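Local structure of glycerate dehydrogenase/glyoxylate reductase (Thermus thermophilus, 2CUK) at the interface of chains A and B. The protein probably catalyses the NAD(P)H-dependent reduction of hydroxypyruvate and glyoxylate, as a member of the D-isomer specific 2-hydroxyacid dehydrogenase family. Sequence-based numbering; all coordinates share one arbitrary frame. Chains: chain A/B, glycerate dehydrogenase/glyoxylate reductase.

Contacts 3 and 4 share a core related by the two-fold: A:Gly139 and A:Asp141 in contact 3, and B:Gly139 and B:Asp141 in contact 4, meet the start of helix 283-301 of the other chain; their C-alpha centres lie about 29 Å apart. Contact 2 sits about 14 Å from contact 4, and both draw on residues 133 to 141 of chain B. Contact 1, some 18 Å from contact 2 and 20 Å from contact 4, uses residues just before that stretch. Repetition by symmetry suggests a two-fold dimer, the usual assembly of this family, in which the segment from helix 117-125 to A:Gln143 and its twin packs against the other chain.

Contact 1: the interface of chains A and B. Residues chain A 260, 267, 274, 276; chain B 124-125, 129.
With CG anti to the backbone N (chi1 -177°), B:Trp129 carries its indole against A:Pro276, while A:Tyr267, its CG anti to the carbonyl carbon (chi1 -73°), lays its ring along the backbone of B:Ala124 and B:Arg125. In this D-isomer specific 2-hydroxyacid dehydrogenase the patch is an apolar part of the interface between chains, built from the end of helix 117-125 and the loop after it on one side, and from 3-10 helix 265-268, strand 272-274 and nearby loops on the other. The proline covers one face of the indole through CH-pi contacts: CB of A:Pro276 lies 3.4 Å from the centroid of the five-membered ring of B:Trp129, and CA sits over the six-membered ring. At the indole's edge, in its plane, comes the phenol oxygen of A:Tyr267, with OH 3.5 Å from CE3 of B:Trp129. That hydroxyl is fixed within its own chain, OH of A:Tyr267 donating to the backbone O of A:Leu260 at 2.9 Å, tilted 20° from the carbonyl plane. The methyl CB of B:Ala124 also packs on the tyrosine, 3.8 Å from CE1 of A:Tyr267. The side chains of A:Ile274 and B:Trp129 cross at about a right angle, with CG2 4.1 Å from CZ3.

Contact 2: the interface of chains A and B. Residues chain A 7-9, 29-30; chain B 133-135.
A:Thr8 and B:Glu135 supply a direct polar link in this interface patch: the hydroxyl OG1 of A:Thr8 donates to the carboxylate oxygen OE2 of B:Glu135 at 2.5 Å, a short bond that arrives on the anti side and 31° out of the carboxylate plane. OG1 lies between the backbone N and the carbonyl carbon (chi1 51°), from where it faces both the carboxylate and the edge of the B:His133 ring. With an alanine in place of B:Glu135, the hydroxyl of A:Thr8 would probably lose its carboxylate acceptor and be less firmly held in rotation, with the weak contact to water 1 remaining. Within chain B, the backbone N of B:Glu135 donates to ND1 of B:His133 at 3.0 Å, which steadies the imidazole. Its other nitrogen enters a water bridge: NE2 of B:His133 is 3.0 Å from water 1, which lies in the ring plane and also bonds the backbone N of A:Thr8 and the carbonyl O of A:Gly29. Apolar packing completes the contact. CD2 of A:Leu9 touches CB of B:Pro134 at 3.7 Å, CB of A:Arg7 meets the proline's CD, and CD1 of A:Leu30 reaches CD2 of B:His133 at 3.9 Å. Chain A contributes loops that follow strands 2-5 and 23-26, and chain B the long loop between helix 117-125 and strand 146-150.

Contact 3: the interface of chains A and B. Residues chain A 115, 139, 141, 143; chain B 100-101, 282-285.
A:Asp141 and B:Thr285 cross at about a right angle, the carboxylate lying at the first turn of helix 283-301. The site is part of the two-fold interface between the chains, where a loop of one subunit meets the start of a helix of the other. There the threonine grips both oxygens: its hydroxyl OG1 donates to OD1 of A:Asp141 at 2.6 Å, from above the carboxylate plane, while its backbone N reaches OD2 at 2.8 Å on the syn side, 33° out of that plane. Accepting bonds at a helix N-terminus, the aspartate appears to act as a cap supplied by the neighbouring subunit, and the helix dipole would be expected to favour its negative charge. A:Gln143 and B:Glu100 meet obliquely, amide and carboxylate planes 63° apart; the touch is through carbons, CD of A:Gln143 lying 3.6 Å from CB of B:Glu100. The chain of A:Arg115 bends at chi2 (-68°) and chi3, which brings its guanidinium to helix 99-114, where NH1 donates to the carbonyl O of B:Ala101 at 2.9 Å. Next to the carboxylate, A:Gly139 and B:Gly282 form a parallel beta bridge, and N of B:Arg283 donates to O of A:Gly139. Water 2 joins the backbone N of A:Asp141 to B:Thr284, whose hydroxyl OG1 stands 2.9 Å from it.

Contact 4: the interface of chains A and B. Residues chain A 101, 282-285; chain B 138-139, 141.
B:Asp141, with 66 Å² of its surface hidden, meets A:Thr285 in the first turn of helix 283-301. Its carboxylate oxygen OD2 accepts the backbone N of A:Thr285 at 2.8 Å, approached nearly along the C-O bond direction. The hydroxyl OG1 of A:Thr285 stands 3.0 Å from both OD1 and OD2 of B:Asp141 and makes only weak bonds to them. CG of the aspartate is anti to its carbonyl carbon (chi1 -73°), which aims the carboxylate at the helix start, while its backbone N is linked through water 3 to the N and OG1 of A:Thr284. With an asparagine in its place the carboxylate charge is gone, and the N-H of A:Thr285 and the helix start would probably be left with a weaker mate, or with none if the amide NH2 took the place of OD2.

B:Leu138, hiding 45 Å², crosses A:Arg283 at about a right angle. Its CB lies over one face of the guanidinium, 3.8 Å from NH2 of A:Arg283, and its CD1 comes 3.5 Å from NH1. The arginine, with 41 Å² hidden, bends at chi3 (-64°) and turns its NE to water 4, 2.8 Å away and in the guanidinium plane. This water passes the link on to the carbonyl O of B:Gly139, which also accepts the backbone N of A:Arg283 at 2.9 Å. A parallel beta bridge pairs A:Gly282 with B:Gly139. The site thus joins the N-terminal end of helix 283-301 in chain A to the loop of chain B leading towards strand 146-150, with A:Ala101 of helix 99-114 beside it.

Contact 1: the interface of chains A and B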
loop_
_atom_site.group_PDB
_atom_site.type_symbol
_atom_site.label_atom_id
_atom_site.label_comp_id
_atom_site.label_asym_id
_atom_site.label_seq_id
_atom_site.Cartn_x
_atom_site.Cartn_y
_atom_site.Cartn_z
ATOM N N LEU A 260 -16.689 12.734 4.734
ATOM C CA LEU A 260 -17.780 12.022 4.073
ATOM C C LEU A 260 -18.549 11.270 5.159
ATOM O O LEU A 260 -18.006 10.359 5.785
ATOM C CB LEU A 260 -17.227 11.023 3.053
ATOM C CG LEU A 260 -18.244 10.391 2.102
ATOM C CD1 LEU A 260 -18.681 11.414 1.056
ATOM C CD2 LEU A 260 -17.626 9.189 1.424
ATOM N N TYR A 267 -19.137 4.059 1.392
ATOM C CA TYR A 267 -18.630 3.209 2.470
ATOM C C TYR A 267 -19.153 1.786 2.385
ATOM O O TYR A 267 -18.564 0.874 2.957
ATOM C CB TYR A 267 -18.986 3.797 3.837
ATOM C CG TYR A 267 -18.184 5.019 4.212
ATOM C CD1 TYR A 267 -16.797 4.946 4.381
ATOM C CD2 TYR A 267 -18.805 6.249 4.403
ATOM C CE1 TYR A 267 -16.054 6.076 4.730
ATOM C CE2 TYR A 267 -18.076 7.380 4.754
ATOM C CZ TYR A 267 -16.703 7.289 4.917
ATOM O OH TYR A 267 -15.990 8.409 5.280
ATOM N N ILE A 274 -11.691 4.557 1.103
ATOM C CA ILE A 274 -11.699 5.957 1.509
ATOM C C ILE A 274 -10.854 6.187 2.763
ATOM O O ILE A 274 -11.093 5.578 3.806
ATOM C CB ILE A 274 -13.150 6.459 1.797
ATOM C CG1 ILE A 274 -13.968 6.533 0.501
ATOM C CG2 ILE A 274 -13.116 7.841 2.412
ATOM C CD1 ILE A 274 -13.877 5.282 -0.375
ATOM N N PRO A 276 -9.332 9.142 5.485
ATOM C CA PRO A 276 -9.672 10.480 5.974
ATOM C C PRO A 276 -8.677 11.626 5.761
ATOM O O PRO A 276 -8.234 12.251 6.720
ATOM C CB PRO A 276 -9.961 10.224 7.450
ATOM C CG PRO A 276 -8.922 9.187 7.793
ATOM C CD PRO A 276 -8.962 8.247 6.599
ATOM N N ALA B 124 -12.683 6.325 9.125
ATOM C CA ALA B 124 -13.681 7.041 8.339
ATOM C C ALA B 124 -15.003 6.281 8.293
ATOM O O ALA B 124 -16.076 6.866 8.427
ATOM C CB ALA B 124 -13.164 7.266 6.921
ATOM N N ARG B 125 -14.905 4.970 8.099
ATOM C CA ARG B 125 -16.060 4.086 8.019
ATOM C C ARG B 125 -16.864 4.068 9.329
ATOM O O ARG B 125 -18.096 4.049 9.309
ATOM C CB ARG B 125 -15.571 2.673 7.675
ATOM C CG ARG B 125 -16.646 1.673 7.288
ATOM C CD ARG B 125 -16.027 0.299 7.021
ATOM N NE ARG B 125 -15.070 0.317 5.912
ATOM C CZ ARG B 125 -13.791 -0.047 6.012
ATOM N NH1 ARG B 125 -13.299 -0.461 7.175
ATOM N NH2 ARG B 125 -13.000 -0.006 4.947
ATOM N N TRP B 129 -14.334 10.323 11.646
ATOM C CA TRP B 129 -13.755 11.383 10.827
ATOM C C TRP B 129 -14.606 12.649 10.891
ATOM O O TRP B 129 -15.661 12.740 10.258
ATOM C CB TRP B 129 -13.620 10.895 9.383
ATOM C CG TRP B 129 -12.975 11.864 8.434
ATOM C CD1 TRP B 129 -12.184 12.936 8.751
ATOM C CD2 TRP B 129 -13.027 11.813 7.003
ATOM N NE1 TRP B 129 -11.742 13.555 7.600
ATOM C CE2 TRP B 129 -12.243 12.884 6.515
ATOM C CE3 TRP B 129 -13.660 10.962 6.084
ATOM C CZ2 TRP B 129 -12.075 13.130 5.146
ATOM C CZ3 TRP B 129 -13.491 11.207 4.716
ATOM C CH2 TRP B 129 -12.705 12.282 4.265
#

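Contact 2: the interface of chains A and B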
loop_
_atom_site.group_PDB
_atom_site.type_symbol
_atom_site.label_atom_id
_atom_site.label_comp_id
_atom_site.label_asym_id
_atom_site.label_seq_id
_atom_site.Cartn_x
_atom_site.Cartn_y
_atom_site.Cartn_z
ATOM N N ARG A 7 -4.002 24.805 15.977
ATOM C CA ARG A 7 -4.065 23.377 16.297
ATOM C C ARG A 7 -2.748 22.903 16.897
ATOM O O ARG A 7 -1.704 23.514 16.676
ATOM C CB ARG A 7 -4.350 22.550 15.037
ATOM C CG ARG A 7 -5.680 22.822 14.365
ATOM C CD ARG A 7 -6.865 22.377 15.213
ATOM N NE ARG A 7 -8.111 22.489 14.459
ATOM C CZ ARG A 7 -8.604 23.632 13.992
ATOM N NH1 ARG A 7 -7.960 24.773 14.208
ATOM N NH2 ARG A 7 -9.726 23.634 13.284
ATOM N N THR A 8 -2.797 21.810 17.653
ATOM C CA THR A 8 -1.584 21.258 18.241
ATOM C C THR A 8 -0.766 20.636 17.112
ATOM O O THR A 8 -1.323 20.034 16.192
ATOM C CB THR A 8 -1.905 20.186 19.291
ATOM O OG1 THR A 8 -2.815 19.231 18.735
ATOM C CG2 THR A 8 -2.535 20.820 20.522
ATOM N N LEU A 9 0.551 20.784 17.180
ATOM C CA LEU A 9 1.431 20.262 16.141
ATOM C C LEU A 9 2.391 19.206 16.673
ATOM O O LEU A 9 2.783 19.240 17.839
ATOM C CB LEU A 9 2.243 21.401 15.518
ATOM C CG LEU A 9 1.477 22.632 15.021
ATOM C CD1 LEU A 9 2.471 23.644 14.466
ATOM C CD2 LEU A 9 0.463 22.231 13.953
ATOM N N GLY A 29 -7.644 20.404 20.571
ATOM C CA GLY A 29 -8.939 19.871 20.152
ATOM C C GLY A 29 -9.065 19.785 18.629
ATOM O O GLY A 29 -8.213 20.240 17.881
ATOM N N LEU A 30 -10.176 19.190 18.211
ATOM C CA LEU A 30 -10.473 18.974 16.805
ATOM C C LEU A 30 -11.201 20.146 16.144
ATOM O O LEU A 30 -11.194 20.268 14.918
ATOM C CB LEU A 30 -11.317 17.706 16.667
ATOM C CG LEU A 30 -10.908 16.671 15.621
ATOM C CD1 LEU A 30 -9.458 16.262 15.821
ATOM C CD2 LEU A 30 -11.829 15.466 15.743
ATOM N N HIS B 133 -6.599 17.183 10.981
ATOM C CA HIS B 133 -5.815 17.638 12.131
ATOM C C HIS B 133 -4.337 17.303 11.927
ATOM O O HIS B 133 -4.002 16.249 11.398
ATOM C CB HIS B 133 -6.322 16.984 13.425
ATOM C CG HIS B 133 -5.759 17.599 14.669
ATOM N ND1 HIS B 133 -4.560 17.199 15.223
ATOM C CD2 HIS B 133 -6.256 18.547 15.496
ATOM C CE1 HIS B 133 -4.344 17.875 16.337
ATOM N NE2 HIS B 133 -5.360 18.700 16.527
ATOM N N PRO B 134 -3.434 18.206 12.344
ATOM C CA PRO B 134 -1.991 17.988 12.196
ATOM C C PRO B 134 -1.470 16.676 12.778
ATOM O O PRO B 134 -0.494 16.124 12.282
ATOM C CB PRO B 134 -1.384 19.206 12.898
ATOM C CG PRO B 134 -2.410 20.266 12.674
ATOM C CD PRO B 134 -3.701 19.525 12.943
ATOM N N GLU B 135 -2.120 16.167 13.819
ATOM C CA GLU B 135 -1.662 14.934 14.454
ATOM C C GLU B 135 -2.573 13.716 14.271
ATOM O O GLU B 135 -2.446 12.734 14.995
ATOM C CB GLU B 135 -1.449 15.179 15.948
ATOM C CG GLU B 135 -0.654 16.439 16.250
ATOM C CD GLU B 135 -0.459 16.659 17.736
ATOM O OE1 GLU B 135 0.628 16.319 18.253
ATOM O OE2 GLU B 135 -1.397 17.160 18.388
HETATM O O HOH W 1 -5.529 21.134 18.334
#

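Contact 3: the interface of chains A and B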
loop_
_atom_site.group_PDB
_atom_site.type_symbol
_atom_site.label_atom_id
_atom_site.label_comp_id
_atom_site.label_asym_id
_atom_site.label_seq_id
_atom_site.Cartn_x
_atom_site.Cartn_y
_atom_site.Cartn_z
ATOM N N ARG A 115 -5.175 -4.511 -5.491
ATOM C CA ARG A 115 -4.950 -5.849 -4.942
ATOM C C ARG A 115 -5.855 -6.153 -3.739
ATOM O O ARG A 115 -5.629 -7.083 -2.976
ATOM C CB ARG A 115 -3.481 -5.954 -4.528
ATOM C CG ARG A 115 -2.530 -5.763 -5.708
ATOM C CD ARG A 115 -2.612 -6.923 -6.708
ATOM N NE ARG A 115 -2.696 -8.205 -6.001
ATOM C CZ ARG A 115 -1.548 -8.885 -5.821
ATOM N NH1 ARG A 115 -0.407 -8.392 -6.267
ATOM N NH2 ARG A 115 -1.570 -10.060 -5.183
ATOM N N GLY A 139 -6.824 -9.792 -7.858
ATOM C CA GLY A 139 -6.822 -8.374 -8.165
ATOM C C GLY A 139 -6.223 -8.104 -9.530
ATOM O O GLY A 139 -6.191 -8.985 -10.391
ATOM N N ASP A 141 -2.952 -7.176 -11.818
ATOM C CA ASP A 141 -1.497 -7.126 -11.887
ATOM C C ASP A 141 -1.233 -5.760 -12.520
ATOM O O ASP A 141 -1.873 -5.405 -13.510
ATOM C CB ASP A 141 -0.961 -8.233 -12.797
ATOM C CG ASP A 141 -1.018 -9.601 -12.148
ATOM O OD1 ASP A 141 -0.242 -9.844 -11.203
ATOM O OD2 ASP A 141 -1.841 -10.433 -12.576
ATOM N N GLN A 143 1.763 -4.630 -13.824
ATOM C CA GLN A 143 2.737 -4.671 -14.907
ATOM C C GLN A 143 2.130 -4.475 -16.296
ATOM O O GLN A 143 1.248 -5.223 -16.716
ATOM C CB GLN A 143 3.512 -5.987 -14.845
ATOM C CG GLN A 143 4.368 -6.137 -13.578
ATOM C CD GLN A 143 3.561 -6.006 -12.290
ATOM O OE1 GLN A 143 2.622 -6.764 -12.050
ATOM N NE2 GLN A 143 3.932 -5.040 -11.453
ATOM N N GLU B 100 6.517 -10.477 -9.795
ATOM C CA GLU B 100 6.022 -9.105 -9.747
ATOM C C GLU B 100 4.783 -8.930 -8.874
ATOM O O GLU B 100 4.664 -7.938 -8.158
ATOM C CB GLU B 100 5.732 -8.595 -11.162
ATOM C CG GLU B 100 6.947 -8.601 -12.089
ATOM C CD GLU B 100 8.099 -7.768 -11.561
ATOM O OE1 GLU B 100 7.900 -6.568 -11.271
ATOM O OE2 GLU B 100 9.214 -8.315 -11.441
ATOM N N ALA B 101 3.861 -9.885 -8.934
ATOM C CA ALA B 101 2.644 -9.795 -8.131
ATOM C C ALA B 101 2.964 -9.828 -6.638
ATOM O O ALA B 101 2.403 -9.064 -5.852
ATOM C CB ALA B 101 1.699 -10.940 -8.486
ATOM N N GLY B 282 -2.801 -12.009 -8.340
ATOM C CA GLY B 282 -3.053 -11.085 -9.430
ATOM C C GLY B 282 -3.772 -12.004 -10.402
ATOM O O GLY B 282 -3.322 -13.137 -10.593
ATOM N N ARG B 283 -4.873 -11.567 -11.007
ATOM C CA ARG B 283 -5.595 -12.456 -11.914
ATOM C C ARG B 283 -4.727 -13.025 -13.040
ATOM O O ARG B 283 -4.725 -14.234 -13.268
ATOM C CB ARG B 283 -6.825 -11.762 -12.511
ATOM C CG ARG B 283 -7.648 -12.691 -13.411
ATOM C CD ARG B 283 -8.924 -12.025 -13.915
ATOM N NE ARG B 283 -9.908 -11.833 -12.854
ATOM C CZ ARG B 283 -10.628 -12.812 -12.312
ATOM N NH1 ARG B 283 -10.480 -14.065 -12.730
ATOM N NH2 ARG B 283 -11.497 -12.537 -11.351
ATOM N N THR B 284 -3.997 -12.165 -13.741
ATOM C CA THR B 284 -3.131 -12.624 -14.824
ATOM C C THR B 284 -2.047 -13.558 -14.272
ATOM O O THR B 284 -1.729 -14.585 -14.875
ATOM C CB THR B 284 -2.469 -11.430 -15.546
ATOM O OG1 THR B 284 -3.487 -10.595 -16.111
ATOM C CG2 THR B 284 -1.544 -11.918 -16.665
ATOM N N THR B 285 -1.490 -13.205 -13.117
ATOM C CA THR B 285 -0.457 -14.028 -12.495
ATOM C C THR B 285 -0.961 -15.444 -12.193
ATOM O O THR B 285 -0.293 -16.426 -12.509
ATOM C CB THR B 285 0.054 -13.382 -11.186
ATOM O OG1 THR B 285 0.851 -12.237 -11.506
ATOM C CG2 THR B 285 0.883 -14.378 -10.373
HETATM O O HOH W 2 -4.501 -9.025 -13.889
#

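Contact 4: the interface of chains A and B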
loop_
_atom_site.group_PDB
_atom_site.type_symbol
_atom_site.label_atom_id
_atom_site.label_comp_id
_atom_site.label_asym_id
_atom_site.label_seq_id
_atom_site.Cartn_x
_atom_site.Cartn_y
_atom_site.Cartn_z
ATOM N N ALA A 101 5.268 12.284 0.769
ATOM C CA ALA A 101 4.270 11.658 1.633
ATOM C C ALA A 101 2.943 11.468 0.899
ATOM O O ALA A 101 2.311 10.414 0.990
ATOM C CB ALA A 101 4.060 12.516 2.887
ATOM N N GLY A 282 2.632 11.872 7.363
ATOM C CA GLY A 282 3.862 11.178 7.697
ATOM C C GLY A 282 4.325 11.980 8.899
ATOM O O GLY A 282 4.217 13.207 8.877
ATOM N N ARG A 283 4.817 11.328 9.949
ATOM C CA ARG A 283 5.238 12.076 11.128
ATOM C C ARG A 283 6.352 13.069 10.814
ATOM O O ARG A 283 6.285 14.226 11.220
ATOM C CB ARG A 283 5.683 11.132 12.250
ATOM C CG ARG A 283 6.019 11.861 13.559
ATOM C CD ARG A 283 6.324 10.873 14.679
ATOM N NE ARG A 283 5.159 10.054 15.004
ATOM C CZ ARG A 283 4.150 10.461 15.765
ATOM N NH1 ARG A 283 4.161 11.680 16.289
ATOM N NH2 ARG A 283 3.122 9.655 15.992
ATOM N N THR A 284 7.373 12.626 10.090
ATOM C CA THR A 284 8.475 13.519 9.745
ATOM C C THR A 284 7.989 14.664 8.854
ATOM O O THR A 284 8.453 15.799 8.972
ATOM C CB THR A 284 9.602 12.759 9.028
ATOM O OG1 THR A 284 10.095 11.729 9.892
ATOM C CG2 THR A 284 10.749 13.702 8.675
ATOM N N THR A 285 7.049 14.365 7.963
ATOM C CA THR A 285 6.502 15.381 7.071
ATOM C C THR A 285 5.758 16.449 7.877
ATOM O O THR A 285 5.956 17.651 7.668
ATOM C CB THR A 285 5.543 14.744 6.034
ATOM O OG1 THR A 285 6.299 13.905 5.152
ATOM C CG2 THR A 285 4.825 15.819 5.218
ATOM N N LEU B 138 -0.886 9.791 12.276
ATOM C CA LEU B 138 0.490 9.984 11.823
ATOM C C LEU B 138 1.197 8.647 11.596
ATOM O O LEU B 138 1.118 7.744 12.428
ATOM C CB LEU B 138 1.267 10.815 12.852
ATOM C CG LEU B 138 0.789 12.255 13.069
ATOM C CD1 LEU B 138 1.613 12.926 14.166
ATOM C CD2 LEU B 138 0.908 13.030 11.759
ATOM N N GLY B 139 1.882 8.523 10.466
ATOM C CA GLY B 139 2.581 7.287 10.166
ATOM C C GLY B 139 4.071 7.488 9.974
ATOM O O GLY B 139 4.634 8.469 10.463
ATOM N N ASP B 141 7.262 8.020 7.346
ATOM C CA ASP B 141 7.655 8.408 5.992
ATOM C C ASP B 141 8.751 7.429 5.565
ATOM O O ASP B 141 9.721 7.227 6.289
ATOM C CB ASP B 141 8.192 9.845 5.969
ATOM C CG ASP B 141 7.089 10.888 6.133
ATOM O OD1 ASP B 141 6.127 10.870 5.338
ATOM O OD2 ASP B 141 7.183 11.728 7.055
HETATM O O HOH W 3 8.136 9.462 9.891
HETATM O O HOH W 4 5.073 7.761 13.484
#